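Local coordinates for protein CaaX farnesyltransferase beta subunit Ram1 (Aspergillus fumigatus, PDB 4L9P) that probably transfers a farnesyl group, together with its alpha subunit, to the cysteine of C-terminal CaaX motifs, using a zinc ion, at residues B[368-371]-B[372-376]. Numbering follows the deposited sequence.
Sequences YSHW and VGNCW. With FII ([(3,7,11-trimethyl-dodeca-2,6,10-trienyloxycarbamoyl)-methyl]-phosphonic acid), chain Q.
H370 and N374, one helical turn apart, are joined twice. N374 ND2 donates to H370 ND1 over 2.9 Å in a nearly linear bond (178° at the hydrogen) that lies in both the imidazole and the amide plane, although those planes stand 68° apart. With H370 CG anti to the backbone N (chi1 167°), the ring swings to the N374 side, and its rotation about CB-CG turns the ND1 edge to the amide; N374 OD1 is hydrogen-bonded to T443 OG1. In the main chain, N374 N hydrogen-bonds H370 O at 2.8 Å. Y368 O accepts an i+4 bond from V372 N at 2.8 Å and an i+5 bond from G373 N at 3.1 Å, a pi-type widening where helix 368-371 passes toward helix 375-384 of the alpha-alpha toroid, just after the zinc ligands D365 and C367. G373 CA packs against S369 O at 3.1 Å, a CA-H...O contact. On the pocket side, Y368 OH donates to FII O51, a phosphonate oxygen, at 2.5 Å, O51 lying near the plane of the Y368 ring, at its edge. The W371 indole takes the isoprenoid on one face, with FII C12 3.7 Å above the plane, while H370 CD2 packs against the other, both offset toward the indole rim; W371 NE1 is hydrogen-bonded to Y432 OH.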
loop_
_atom_site.group_PDB
_atom_site.type_symbol
_atom_site.label_atom_id
_atom_site.label_comp_id
_atom_site.label_asym_id
_atom_site.label_seq_id
_atom_site.Cartn_x
_atom_site.Cartn_y
_atom_site.Cartn_z
ATOM N N TYR B 368 -0.109 -0.663 -8.892
ATOM C CA TYR B 368 -1.078 0.247 -8.268
ATOM C C TYR B 368 -2.439 0.150 -8.976
ATOM O O TYR B 368 -3.400 0.723 -8.487
ATOM C CB TYR B 368 -0.563 1.712 -8.207
ATOM C CG TYR B 368 0.729 1.791 -7.373
ATOM C CD1 TYR B 368 0.786 1.149 -6.134
ATOM C CD2 TYR B 368 1.846 2.405 -7.885
ATOM C CE1 TYR B 368 2.001 1.151 -5.355
ATOM C CE2 TYR B 368 3.046 2.441 -7.151
ATOM C CZ TYR B 368 3.090 1.774 -5.920
ATOM O OH TYR B 368 4.247 1.804 -5.170
ATOM N N SER B 369 -2.487 -0.529 -10.134
ATOM C CA SER B 369 -3.803 -0.770 -10.722
ATOM C C SER B 369 -4.703 -1.478 -9.713
ATOM O O SER B 369 -5.931 -1.208 -9.674
ATOM C CB SER B 369 -3.648 -1.668 -11.957
ATOM O OG SER B 369 -2.699 -1.093 -12.828
ATOM N N HIS B 370 -4.132 -2.332 -8.837
ATOM C CA HIS B 370 -4.845 -2.834 -7.692
ATOM C C HIS B 370 -4.806 -1.905 -6.503
ATOM O O HIS B 370 -5.865 -1.454 -6.000
ATOM C CB HIS B 370 -4.325 -4.183 -7.265
ATOM C CG HIS B 370 -4.832 -4.558 -5.913
ATOM N ND1 HIS B 370 -6.188 -4.731 -5.658
ATOM C CD2 HIS B 370 -4.184 -4.718 -4.715
ATOM C CE1 HIS B 370 -6.346 -4.975 -4.354
ATOM N NE2 HIS B 370 -5.152 -4.969 -3.758
ATOM N N TRP B 371 -3.610 -1.513 -6.031
ATOM C CA TRP B 371 -3.610 -0.843 -4.698
ATOM C C TRP B 371 -4.383 0.467 -4.749
ATOM O O TRP B 371 -5.116 0.774 -3.802
ATOM C CB TRP B 371 -2.168 -0.572 -4.218
ATOM C CG TRP B 371 -1.336 -1.839 -4.113
ATOM C CD1 TRP B 371 -0.243 -2.181 -4.874
ATOM C CD2 TRP B 371 -1.571 -2.938 -3.238
ATOM N NE1 TRP B 371 0.219 -3.428 -4.530
ATOM C CE2 TRP B 371 -0.574 -3.930 -3.526
ATOM C CE3 TRP B 371 -2.494 -3.179 -2.231
ATOM C CZ2 TRP B 371 -0.536 -5.170 -2.867
ATOM C CZ3 TRP B 371 -2.463 -4.403 -1.584
ATOM C CH2 TRP B 371 -1.463 -5.376 -1.891
ATOM N N VAL B 372 -4.183 1.282 -5.806
ATOM C CA VAL B 372 -4.969 2.498 -5.955
ATOM C C VAL B 372 -6.327 2.158 -6.596
ATOM O O VAL B 372 -7.357 2.644 -6.125
ATOM C CB VAL B 372 -4.190 3.545 -6.783
ATOM C CG1 VAL B 372 -5.064 4.727 -7.133
ATOM C CG2 VAL B 372 -2.945 4.008 -5.984
ATOM N N GLY B 373 -6.342 1.327 -7.657
ATOM C CA GLY B 373 -7.598 1.086 -8.402
ATOM C C GLY B 373 -8.698 0.569 -7.481
ATOM O O GLY B 373 -9.851 1.011 -7.559
ATOM N N ASN B 374 -8.367 -0.364 -6.583
ATOM C CA ASN B 374 -9.381 -0.945 -5.719
ATOM C C ASN B 374 -9.697 -0.101 -4.508
ATOM O O ASN B 374 -10.648 -0.436 -3.756
ATOM C CB ASN B 374 -9.037 -2.392 -5.342
ATOM C CG ASN B 374 -9.588 -3.371 -6.384
ATOM O OD1 ASN B 374 -10.757 -3.195 -6.841
ATOM N ND2 ASN B 374 -8.836 -4.419 -6.714
ATOM N N CYS B 375 -8.992 1.040 -4.322
ATOM C CA CYS B 375 -9.538 2.027 -3.378
ATOM C C CYS B 375 -10.832 2.625 -3.924
ATOM O O CYS B 375 -11.708 3.058 -3.139
ATOM C CB CYS B 375 -8.602 3.204 -3.127
ATOM S SG CYS B 375 -7.156 2.733 -2.108
ATOM N N TRP B 376 -10.978 2.681 -5.254
ATOM C CA TRP B 376 -12.127 3.399 -5.817
ATOM C C TRP B 376 -13.507 2.797 -5.484
ATOM O O TRP B 376 -14.413 3.546 -5.091
ATOM C CB TRP B 376 -11.964 3.628 -7.336
ATOM C CG TRP B 376 -10.967 4.755 -7.561
ATOM C CD1 TRP B 376 -9.673 4.672 -8.122
ATOM C CD2 TRP B 376 -11.149 6.146 -7.200
ATOM N NE1 TRP B 376 -9.089 5.938 -8.142
ATOM C CE2 TRP B 376 -9.953 6.849 -7.586
ATOM C CE3 TRP B 376 -12.193 6.860 -6.588
ATOM C CZ2 TRP B 376 -9.793 8.219 -7.395
ATOM C CZ3 TRP B 376 -12.010 8.250 -6.347
ATOM C CH2 TRP B 376 -10.824 8.900 -6.772
HETATM C C1 FII Q . -1.249 -6.465 1.748
HETATM C C2 FII Q . 0.112 -5.859 1.537
HETATM C C6 FII Q . 1.240 -6.626 2.085
HETATM C C10 FII Q . 0.184 -4.430 1.182
HETATM C C11 FII Q . 1.493 -3.657 1.027
HETATM C C12 FII Q . 1.801 -3.574 -0.497
HETATM C C15 FII Q . 2.780 -2.497 -0.956
HETATM C C18 FII Q . 3.119 -2.375 -2.436
HETATM C C22 FII Q . 3.671 -1.942 0.111
HETATM C C23 FII Q . 4.358 -0.637 -0.260
HETATM C C24 FII Q . 5.413 -0.271 0.713
HETATM C C27 FII Q . 6.354 0.727 0.120
HETATM C C30 FII Q . 5.965 2.180 0.332
HETATM C C34 FII Q . 7.762 0.275 0.030
HETATM C C35 FII Q . 8.905 1.220 -0.275
HETATM O O36 FII Q . 9.486 0.927 -1.532
HETATM N N42 FII Q . 8.628 0.925 -2.599
HETATM C C43 FII Q . 8.707 2.106 -3.350
HETATM O O44 FII Q . 9.423 3.080 -3.074
HETATM C C45 FII Q . 7.821 2.080 -4.588
HETATM P P46 FII Q . 7.129 3.749 -5.061
HETATM O O49 FII Q . 6.602 4.340 -3.808
HETATM O O50 FII Q . 8.214 4.524 -5.741
HETATM O O51 FII Q . 6.008 3.353 -6.046
#